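Local structure of kinesin-like protein KIF19 (5GSZ) at residues 109-114 with 201-206; 121-126 with 246-251; 83-88 with 98-103. The protein is a plus-end-directed kinesin-8 motor that regulates the length of motile cilia by depolymerizing microtubules at ciliary tips, its motor domain being the part described here. All coordinates share one frame; numbering follows the deposited sequence.

Interaction 1 of 3, residues 109-114 with 201-206; sequences GKTYTM and KGNRQR. With MG (magnesium ion), chain C; ADP (adenosine-5'-diphosphate), chain B.
Thr-111 and Asn-203 are the residues whose CA atoms come nearest, 9.4 Å apart, so the contact is left to side chains. Gly-109 caps the N-terminal end of helix 110-114; in segment 201-206, the end of helix 192-203 runs into a type I beta turn from Asn-203 to Arg-206. The methyl CG2 of Thr-111, anti to the backbone N, meets Asn-203 ND2 at 3.8 Å, the two side chains approaching from opposite directions. On the other branch, Thr-111 OG1 binds the magnesium ion at 2.1 Å and is also hydrogen-bonded to Asp-250. Arg-206 NH1 donates to Asn-203 OD1 (3.1 Å), tilted 17° from the amide carbonyl plane, while its guanidinium also reaches Asp-250 and Ser-220. Residues 109-111 belong to the Walker A P-loop of the kinesin motor domain, wrapped here around ADP and its magnesium ion. Thr-111 N points almost straight at ADP O1B, with an N-H...O angle of 171°; that oxygen and four waters complete the six ligands of the metal. Lys-110 bends at chi3 and chi4 to set NZ 2.7 Å from ADP O2B, which also accepts bonds from the Lys-110 and Gly-109 amides. One face of the Tyr-112 ring lies against the adenine, with ADP C4 3.8 Å above its centre. Exchanging Tyr-112 for alanine would probably uncover that side of the base and leave it freer to shift.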
loop_
_atom_site.group_PDB
_atom_site.type_symbol
_atom_site.label_atom_id
_atom_site.label_comp_id
_atom_site.label_asym_id
_atom_site.label_seq_id
_atom_site.Cartn_x
_atom_site.Cartn_y
_atom_site.Cartn_z
ATOM N N GLY A 109 2.968 3.436 10.578
ATOM C CA GLY A 109 2.479 4.523 9.754
ATOM C C GLY A 109 1.546 4.235 8.598
ATOM O O GLY A 109 0.998 5.182 8.039
ATOM N N LYS A 110 1.311 2.966 8.257
ATOM C CA LYS A 110 0.578 2.622 7.036
ATOM C C LYS A 110 -0.764 3.357 6.924
ATOM O O LYS A 110 -0.984 4.135 5.988
ATOM C CB LYS A 110 0.397 1.104 6.968
ATOM C CG LYS A 110 1.717 0.348 6.788
ATOM C CD LYS A 110 1.506 -1.140 6.587
ATOM C CE LYS A 110 0.641 -1.741 7.692
ATOM N NZ LYS A 110 1.212 -1.642 9.066
ATOM N N THR A 111 -1.682 3.129 7.870
ATOM C CA THR A 111 -2.982 3.788 7.772
ATOM C C THR A 111 -2.851 5.313 7.804
ATOM O O THR A 111 -3.619 6.014 7.144
ATOM C CB THR A 111 -3.913 3.291 8.880
ATOM O OG1 THR A 111 -3.975 1.862 8.859
ATOM C CG2 THR A 111 -5.315 3.813 8.685
ATOM N N TYR A 112 -1.861 5.849 8.523
ATOM C CA TYR A 112 -1.664 7.293 8.515
ATOM C C TYR A 112 -1.269 7.799 7.127
ATOM O O TYR A 112 -1.795 8.815 6.659
ATOM C CB TYR A 112 -0.619 7.696 9.562
ATOM C CG TYR A 112 -0.353 9.190 9.631
ATOM C CD1 TYR A 112 -1.148 10.022 10.411
ATOM C CD2 TYR A 112 0.683 9.771 8.898
ATOM C CE1 TYR A 112 -0.912 11.391 10.480
ATOM C CE2 TYR A 112 0.922 11.134 8.954
ATOM C CZ TYR A 112 0.115 11.939 9.752
ATOM O OH TYR A 112 0.343 13.287 9.817
ATOM N N THR A 113 -0.318 7.118 6.468
ATOM C CA THR A 113 0.087 7.505 5.117
ATOM C C THR A 113 -1.074 7.422 4.128
ATOM O O THR A 113 -1.237 8.323 3.298
ATOM C CB THR A 113 1.245 6.633 4.627
ATOM O OG1 THR A 113 2.468 7.075 5.216
ATOM C CG2 THR A 113 1.383 6.700 3.088
ATOM N N MET A 114 -1.894 6.357 4.202
ATOM C CA MET A 114 -2.930 6.095 3.197
ATOM C C MET A 114 -4.238 6.837 3.467
ATOM O O MET A 114 -4.753 7.526 2.578
ATOM C CB MET A 114 -3.214 4.593 3.077
ATOM C CG MET A 114 -2.007 3.804 2.626
ATOM S SD MET A 114 -1.146 4.503 1.186
ATOM C CE MET A 114 -2.190 3.981 -0.184
ATOM N N LYS A 201 -15.418 5.993 8.090
ATOM C CA LYS A 201 -16.397 5.044 8.620
ATOM C C LYS A 201 -16.159 3.635 8.089
ATOM O O LYS A 201 -16.286 2.652 8.839
ATOM C CB LYS A 201 -17.818 5.505 8.279
ATOM N N GLY A 202 -15.830 3.517 6.790
ATOM C CA GLY A 202 -15.546 2.213 6.219
ATOM C C GLY A 202 -14.327 1.559 6.839
ATOM O O GLY A 202 -14.237 0.327 6.911
ATOM N N ASN A 203 -13.376 2.373 7.294
ATOM C CA ASN A 203 -12.206 1.854 7.975
ATOM C C ASN A 203 -12.577 1.159 9.284
ATOM O O ASN A 203 -11.917 0.198 9.696
ATOM C CB ASN A 203 -11.237 3.000 8.227
ATOM C CG ASN A 203 -9.813 2.554 8.219
ATOM O OD1 ASN A 203 -9.423 1.713 7.419
ATOM N ND2 ASN A 203 -9.020 3.097 9.127
ATOM N N ARG A 204 -13.628 1.615 9.949
ATOM C CA ARG A 204 -14.005 0.984 11.201
ATOM C C ARG A 204 -14.767 -0.319 11.016
ATOM O O ARG A 204 -15.046 -0.990 12.008
ATOM C CB ARG A 204 -14.814 1.958 12.052
ATOM C CG ARG A 204 -13.976 3.108 12.528
ATOM C CD ARG A 204 -14.817 4.270 12.983
ATOM N NE ARG A 204 -14.586 5.400 12.077
ATOM C CZ ARG A 204 -14.777 6.682 12.368
ATOM N NH1 ARG A 204 -15.200 7.012 13.552
ATOM N NH2 ARG A 204 -14.543 7.633 11.473
ATOM N N GLN A 205 -15.098 -0.707 9.795
ATOM C CA GLN A 205 -15.689 -2.019 9.578
ATOM C C GLN A 205 -14.642 -3.104 9.376
ATOM O O GLN A 205 -14.997 -4.291 9.336
ATOM C CB GLN A 205 -16.640 -1.971 8.383
ATOM C CG GLN A 205 -17.502 -0.725 8.410
ATOM C CD GLN A 205 -18.203 -0.561 9.737
ATOM O OE1 GLN A 205 -18.892 -1.470 10.201
ATOM N NE2 GLN A 205 -18.008 0.591 10.372
ATOM N N ARG A 206 -13.372 -2.719 9.251
ATOM C CA ARG A 206 -12.294 -3.692 9.189
ATOM C C ARG A 206 -12.331 -4.605 10.407
ATOM O O ARG A 206 -12.499 -4.145 11.541
ATOM C CB ARG A 206 -10.942 -2.983 9.114
ATOM C CG ARG A 206 -10.771 -2.088 7.898
ATOM C CD ARG A 206 -9.444 -1.317 7.928
ATOM N NE ARG A 206 -8.237 -2.059 7.544
ATOM C CZ ARG A 206 -7.053 -1.462 7.393
ATOM N NH1 ARG A 206 -6.962 -0.155 7.603
ATOM N NH2 ARG A 206 -5.967 -2.138 7.021
HETATM MG MG MG C . -3.304 0.178 10.002
HETATM P PB ADP B . -0.176 1.162 10.941
HETATM O O1B ADP B . -1.319 1.621 10.064
HETATM O O2B ADP B . 1.043 0.835 10.111
HETATM O O3B ADP B . -0.564 0.167 12.001
HETATM P PA ADP B . -0.830 3.641 12.072
HETATM O O1A ADP B . -0.562 4.754 11.105
HETATM O O2A ADP B . -2.192 3.005 12.186
HETATM O O3A ADP B . 0.242 2.449 11.824
HETATM O "O5'" ADP B . -0.542 4.114 13.577
HETATM C "C5'" ADP B . 0.550 4.930 13.966
HETATM C "C4'" ADP B . 0.017 5.931 14.969
HETATM O "O4'" ADP B . 0.901 7.043 14.933
HETATM C "C3'" ADP B . -1.307 6.449 14.473
HETATM O "O3'" ADP B . -1.971 6.989 15.617
HETATM C "C2'" ADP B . -0.924 7.544 13.501
HETATM O "O2'" ADP B . -1.888 8.606 13.521
HETATM C "C1'" ADP B . 0.416 8.040 14.034
HETATM N N9 ADP B . 1.414 8.235 12.952
HETATM C C8 ADP B . 1.883 7.287 12.111
HETATM N N7 ADP B . 2.802 7.784 11.238
HETATM C C5 ADP B . 2.923 9.092 11.525
HETATM C C6 ADP B . 3.704 10.207 10.977
HETATM N N6 ADP B . 4.559 10.010 9.942
HETATM N N1 ADP B . 3.534 11.418 11.551
HETATM C C2 ADP B . 2.699 11.608 12.584
HETATM N N3 ADP B . 1.940 10.638 13.121
HETATM C C4 ADP B . 2.012 9.383 12.645
HETATM O O HOH W 1 -2.305 -0.752 8.261
HETATM O O HOH W 2 -3.648 1.255 11.562
HETATM O O HOH W 3 -2.257 -1.193 11.604
HETATM O O HOH W 4 -5.321 -0.270 10.169
#

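Interaction 2 of 3, residues 121-126 with 246-251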
loop_
_atom_site.group_PDB
_atom_site.type_symbol
_atom_site.label_atom_id
_atom_site.label_comp_id
_atom_site.label_asym_id
_atom_site.label_seq_id
_atom_site.Cartn_x
_atom_site.Cartn_y
_atom_site.Cartn_z
ATOM N N PRO A 121 -5.113 14.647 6.276
ATOM C CA PRO A 121 -5.518 13.555 5.378
ATOM C C PRO A 121 -4.347 12.948 4.626
ATOM O O PRO A 121 -3.301 13.571 4.430
ATOM C CB PRO A 121 -6.484 14.244 4.408
ATOM C CG PRO A 121 -6.909 15.497 5.109
ATOM C CD PRO A 121 -5.729 15.924 5.900
ATOM N N GLY A 122 -4.547 11.718 4.162
ATOM C CA GLY A 122 -3.475 11.024 3.472
ATOM C C GLY A 122 -3.585 10.888 1.963
ATOM O O GLY A 122 -4.102 11.768 1.268
ATOM N N ILE A 123 -3.090 9.756 1.458
ATOM C CA ILE A 123 -2.904 9.563 0.024
ATOM C C ILE A 123 -4.243 9.421 -0.700
ATOM O O ILE A 123 -4.410 9.948 -1.806
ATOM C CB ILE A 123 -2.006 8.339 -0.237
ATOM C CG1 ILE A 123 -0.568 8.622 0.178
ATOM C CG2 ILE A 123 -2.067 7.927 -1.717
ATOM C CD1 ILE A 123 0.026 9.810 -0.521
ATOM N N TYR A 124 -5.189 8.670 -0.123
ATOM C CA TYR A 124 -6.500 8.456 -0.732
ATOM C C TYR A 124 -7.119 9.751 -1.230
ATOM O O TYR A 124 -7.248 9.954 -2.440
ATOM C CB TYR A 124 -7.493 7.807 0.241
ATOM C CG TYR A 124 -7.175 6.395 0.703
ATOM C CD1 TYR A 124 -6.387 5.533 -0.053
ATOM C CD2 TYR A 124 -7.673 5.928 1.908
ATOM C CE1 TYR A 124 -6.116 4.227 0.399
ATOM C CE2 TYR A 124 -7.418 4.664 2.349
ATOM C CZ TYR A 124 -6.641 3.807 1.607
ATOM O OH TYR A 124 -6.410 2.534 2.086
ATOM N N VAL A 125 -7.486 10.639 -0.307
ATOM C CA VAL A 125 -8.238 11.825 -0.694
ATOM C C VAL A 125 -7.378 12.766 -1.535
ATOM O O VAL A 125 -7.875 13.400 -2.469
ATOM C CB VAL A 125 -8.847 12.532 0.542
ATOM C CG1 VAL A 125 -9.672 11.576 1.388
ATOM C CG2 VAL A 125 -7.786 13.149 1.399
ATOM N N ARG A 126 -6.085 12.868 -1.244
ATOM C CA ARG A 126 -5.240 13.735 -2.065
ATOM C C ARG A 126 -5.207 13.239 -3.498
ATOM O O ARG A 126 -5.266 14.029 -4.446
ATOM C CB ARG A 126 -3.821 13.827 -1.487
ATOM C CG ARG A 126 -3.765 14.629 -0.207
ATOM C CD ARG A 126 -2.469 14.507 0.559
ATOM N NE ARG A 126 -2.241 15.775 1.252
ATOM C CZ ARG A 126 -2.760 16.125 2.428
ATOM N NH1 ARG A 126 -3.535 15.295 3.110
ATOM N NH2 ARG A 126 -2.508 17.319 2.931
ATOM N N LEU A 246 -6.648 2.396 -10.727
ATOM C CA LEU A 246 -5.731 2.715 -9.644
ATOM C C LEU A 246 -6.103 1.888 -8.420
ATOM O O LEU A 246 -7.282 1.769 -8.081
ATOM C CB LEU A 246 -5.753 4.214 -9.313
ATOM C CG LEU A 246 -5.000 4.592 -8.023
ATOM C CD1 LEU A 246 -3.499 4.275 -8.107
ATOM C CD2 LEU A 246 -5.224 6.030 -7.616
ATOM N N PHE A 247 -5.099 1.299 -7.778
ATOM C CA PHE A 247 -5.274 0.538 -6.549
ATOM C C PHE A 247 -4.459 1.181 -5.445
ATOM O O PHE A 247 -3.263 1.432 -5.629
ATOM C CB PHE A 247 -4.825 -0.910 -6.703
ATOM C CG PHE A 247 -5.823 -1.785 -7.377
ATOM C CD1 PHE A 247 -6.854 -2.352 -6.661
ATOM C CD2 PHE A 247 -5.719 -2.064 -8.726
ATOM C CE1 PHE A 247 -7.765 -3.174 -7.288
ATOM C CE2 PHE A 247 -6.629 -2.887 -9.342
ATOM C CZ PHE A 247 -7.646 -3.438 -8.624
ATOM N N MET A 248 -5.100 1.428 -4.302
ATOM C CA MET A 248 -4.444 2.071 -3.163
ATOM C C MET A 248 -4.630 1.181 -1.942
ATOM O O MET A 248 -5.752 1.017 -1.446
ATOM C CB MET A 248 -4.987 3.481 -2.934
ATOM C CG MET A 248 -4.511 4.443 -4.009
ATOM S SD MET A 248 -5.020 6.172 -3.817
ATOM C CE MET A 248 -6.774 6.043 -4.137
ATOM N N ILE A 249 -3.535 0.599 -1.465
ATOM C CA ILE A 249 -3.607 -0.528 -0.549
ATOM C C ILE A 249 -2.923 -0.187 0.764
ATOM O O ILE A 249 -1.777 0.278 0.780
ATOM C CB ILE A 249 -3.008 -1.790 -1.178
ATOM C CG1 ILE A 249 -3.804 -2.126 -2.442
ATOM C CG2 ILE A 249 -3.038 -2.938 -0.162
ATOM C CD1 ILE A 249 -3.081 -3.040 -3.397
ATOM N N ASP A 250 -3.656 -0.417 1.860
ATOM C CA ASP A 250 -3.161 -0.412 3.229
ATOM C C ASP A 250 -2.967 -1.870 3.643
ATOM O O ASP A 250 -3.925 -2.545 4.018
ATOM C CB ASP A 250 -4.160 0.299 4.132
ATOM C CG ASP A 250 -3.637 0.498 5.554
ATOM O OD1 ASP A 250 -2.412 0.395 5.776
ATOM O OD2 ASP A 250 -4.461 0.764 6.455
ATOM N N LEU A 251 -1.730 -2.353 3.586
ATOM C CA LEU A 251 -1.466 -3.778 3.739
ATOM C C LEU A 251 -1.660 -4.243 5.180
ATOM O O LEU A 251 -1.806 -3.455 6.120
ATOM C CB LEU A 251 -0.043 -4.133 3.313
ATOM C CG LEU A 251 0.299 -4.118 1.834
ATOM C CD1 LEU A 251 1.759 -4.420 1.606
ATOM C CD2 LEU A 251 -0.556 -5.128 1.138
#
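Tyr-124 and Met-248 form the heart of this contact, which holds no hydrogen bond between the two segments and rests on apolar and sulfur-aromatic interactions. In the apolar part, Met-248 CB lies near the plane of the tyrosine ring at its edge, 3.6 Å from Tyr-124 CE1. The two side chains slide past one another in opposite directions, which brings the far end of the methionine back along the ring toward the helix. Ile-123 adds to this through CG2, the branch anti to its backbone N, which reaches Met-248 SD at 4.0 Å. The sulfur also makes a Met-aromatic contact: Met-248 SD is 5.4 Å from the centroid of the Tyr-124 ring and 85° off the ring normal, an edge approach rather than one over the face. At the far end of the ring, Tyr-124 OH meets the aspartate at carbon, lying 3.8 Å from Asp-250 CB, with ring and carboxylate planes 70° apart. With CG anti to its backbone N (chi1 -173°), Asp-250 sends OD2 instead to Thr-111 and Arg-206 beside the magnesium site; Asp-250 opens the DLAGSE sequence, the switch II motif of kinesins. The N-terminal turn of helix 123-136 is thereby seated on strand 242-250 of the central sheet, with Met-114 of helix 110-114 touching both Tyr-124 and Met-248, and Leu-224 of the neighbouring strand 220-232 doing likewise.

Interaction 3 of 3, residues 83-88 with 98-103; sequences ATTKSL and ATVFAY
Leu-88 N donates to Thr-85 O at 3.0 Å, a backbone bond that closes the turn carrying the two residues through which segment 83-88 meets strand 97-103. That strand is an inner, parallel member of the central sheet of the kinesin motor domain and leads on into the P-loop; its partner is the irregular chain between helices 77-84 and 89-93. The contact itself is apolar. Val-100 CB points toward the turn and spreads both its methyls there. Thr-85 crosses it at about a right angle and brings CG2 to 3.5 Å from Val-100 CG1, with Val-100 CG2 almost as near. The threonine torsion (chi1 63°) sets OG1 between the backbone N and the carbonyl carbon, leaving the methyl for the valine, while the hydroxyl makes a weak hydrogen bond to Thr-127. Leu-88, from the other end of the turn, uses mainly CD1, which lies 3.6 Å from Val-100 CG2. Within the sheet, the backbone of Ala-98 and Val-100 bonds to strand 242-250. The same CD1 of Leu-88 also lies 4.0 Å from Ala-98 CB, so one methyl touches both strand residues.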
loop_
_atom_site.group_PDB
_atom_site.type_symbol
_atom_site.label_atom_id
_atom_site.label_comp_id
_atom_site.label_asym_id
_atom_site.label_seq_id
_atom_site.Cartn_x
_atom_site.Cartn_y
_atom_site.Cartn_z
ATOM N N ALA A 83 5.445 13.414 -3.712
ATOM C CA ALA A 83 6.607 12.629 -4.085
ATOM C C ALA A 83 6.277 11.191 -4.436
ATOM O O ALA A 83 7.153 10.481 -4.945
ATOM C CB ALA A 83 7.630 12.637 -2.950
ATOM N N THR A 84 5.066 10.722 -4.170
ATOM C CA THR A 84 4.819 9.296 -4.349
ATOM C C THR A 84 3.781 8.990 -5.416
ATOM O O THR A 84 4.070 8.205 -6.336
ATOM C CB THR A 84 4.405 8.632 -3.019
ATOM O OG1 THR A 84 3.305 9.340 -2.446
ATOM C CG2 THR A 84 5.558 8.633 -2.060
ATOM N N THR A 85 2.576 9.575 -5.325
ATOM C CA THR A 85 1.473 9.133 -6.159
ATOM C C THR A 85 0.882 10.200 -7.074
ATOM O O THR A 85 0.116 9.847 -7.971
ATOM C CB THR A 85 0.350 8.544 -5.289
ATOM O OG1 THR A 85 -0.180 9.553 -4.433
ATOM C CG2 THR A 85 0.885 7.462 -4.419
ATOM N N LYS A 86 1.196 11.482 -6.885
ATOM C CA LYS A 86 0.600 12.513 -7.731
ATOM C C LYS A 86 0.814 12.206 -9.211
ATOM O O LYS A 86 -0.121 12.280 -10.021
ATOM C CB LYS A 86 1.185 13.884 -7.378
ATOM C CG LYS A 86 0.550 15.043 -8.121
ATOM C CD LYS A 86 1.440 16.257 -8.041
ATOM C CE LYS A 86 0.942 17.422 -8.885
ATOM N NZ LYS A 86 -0.306 18.028 -8.349
ATOM N N SER A 87 2.043 11.833 -9.579
ATOM C CA SER A 87 2.406 11.606 -10.970
ATOM C C SER A 87 1.776 10.355 -11.558
ATOM O O SER A 87 1.885 10.148 -12.768
ATOM C CB SER A 87 3.919 11.507 -11.106
ATOM O OG SER A 87 4.413 10.279 -10.584
ATOM N N LEU A 88 1.145 9.504 -10.748
ATOM C CA LEU A 88 0.412 8.370 -11.302
ATOM C C LEU A 88 -0.859 8.802 -12.004
ATOM O O LEU A 88 -1.357 8.063 -12.862
ATOM C CB LEU A 88 0.032 7.369 -10.208
ATOM C CG LEU A 88 1.177 6.773 -9.406
ATOM C CD1 LEU A 88 0.629 5.833 -8.338
ATOM C CD2 LEU A 88 2.148 6.077 -10.341
ATOM N N ALA A 98 -2.081 1.455 -12.081
ATOM C CA ALA A 98 -1.110 1.859 -11.076
ATOM C C ALA A 98 -1.507 1.296 -9.722
ATOM O O ALA A 98 -2.685 1.051 -9.456
ATOM C CB ALA A 98 -0.995 3.379 -10.996
ATOM N N THR A 99 -0.509 1.118 -8.857
ATOM C CA THR A 99 -0.723 0.498 -7.558
ATOM C C THR A 99 0.178 1.119 -6.504
ATOM O O THR A 99 1.386 1.257 -6.717
ATOM C CB THR A 99 -0.461 -0.999 -7.616
ATOM O OG1 THR A 99 -1.350 -1.598 -8.567
ATOM C CG2 THR A 99 -0.684 -1.595 -6.242
ATOM N N VAL A 100 -0.406 1.452 -5.359
ATOM C CA VAL A 100 0.322 2.046 -4.247
ATOM C C VAL A 100 0.100 1.184 -3.006
ATOM O O VAL A 100 -1.043 1.004 -2.562
ATOM C CB VAL A 100 -0.117 3.494 -3.989
ATOM C CG1 VAL A 100 0.953 4.212 -3.213
ATOM C CG2 VAL A 100 -0.430 4.192 -5.287
ATOM N N PHE A 101 1.196 0.669 -2.442
ATOM C CA PHE A 101 1.182 -0.080 -1.194
ATOM C C PHE A 101 1.742 0.744 -0.056
ATOM O O PHE A 101 2.816 1.344 -0.187
ATOM C CB PHE A 101 2.046 -1.334 -1.258
ATOM C CG PHE A 101 1.702 -2.237 -2.352
ATOM C CD1 PHE A 101 0.624 -3.107 -2.235
ATOM C CD2 PHE A 101 2.472 -2.256 -3.499
ATOM C CE1 PHE A 101 0.305 -3.985 -3.264
ATOM C CE2 PHE A 101 2.166 -3.114 -4.537
ATOM C CZ PHE A 101 1.081 -3.985 -4.422
ATOM N N ALA A 102 1.052 0.701 1.074
ATOM C CA ALA A 102 1.646 1.027 2.363
ATOM C C ALA A 102 2.096 -0.273 3.013
ATOM O O ALA A 102 1.265 -1.142 3.299
ATOM C CB ALA A 102 0.661 1.769 3.263
ATOM N N TYR A 103 3.399 -0.403 3.240
ATOM C CA TYR A 103 3.975 -1.615 3.805
ATOM C C TYR A 103 4.744 -1.283 5.085
ATOM O O TYR A 103 5.360 -0.219 5.214
ATOM C CB TYR A 103 4.893 -2.311 2.767
ATOM C CG TYR A 103 5.737 -3.469 3.276
ATOM C CD1 TYR A 103 6.909 -3.249 3.982
ATOM C CD2 TYR A 103 5.359 -4.795 3.031
ATOM C CE1 TYR A 103 7.681 -4.308 4.434
ATOM C CE2 TYR A 103 6.119 -5.857 3.479
ATOM C CZ TYR A 103 7.285 -5.613 4.183
ATOM O OH TYR A 103 8.048 -6.681 4.624
#

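From the N terminus, interaction 3 comes first and closes a short loop, bringing the chain after helix 77-84 against strand 97-103 before either other contact opens. That strand runs into the P-loop and helix 110-114, where interaction 1 opens; interaction 2 opens a little later, at 121-126. Interaction 1 then closes at 201-206 and interaction 2 at 246-251, so these two long loops cross. Asp-250 joins the two. Interactions 2 and 3 meet where strands 97-103 and 242-250 lie side by side in the central sheet. Met-114 packs on Ala-102, linking the nucleotide-binding helix to the strand of interaction 3.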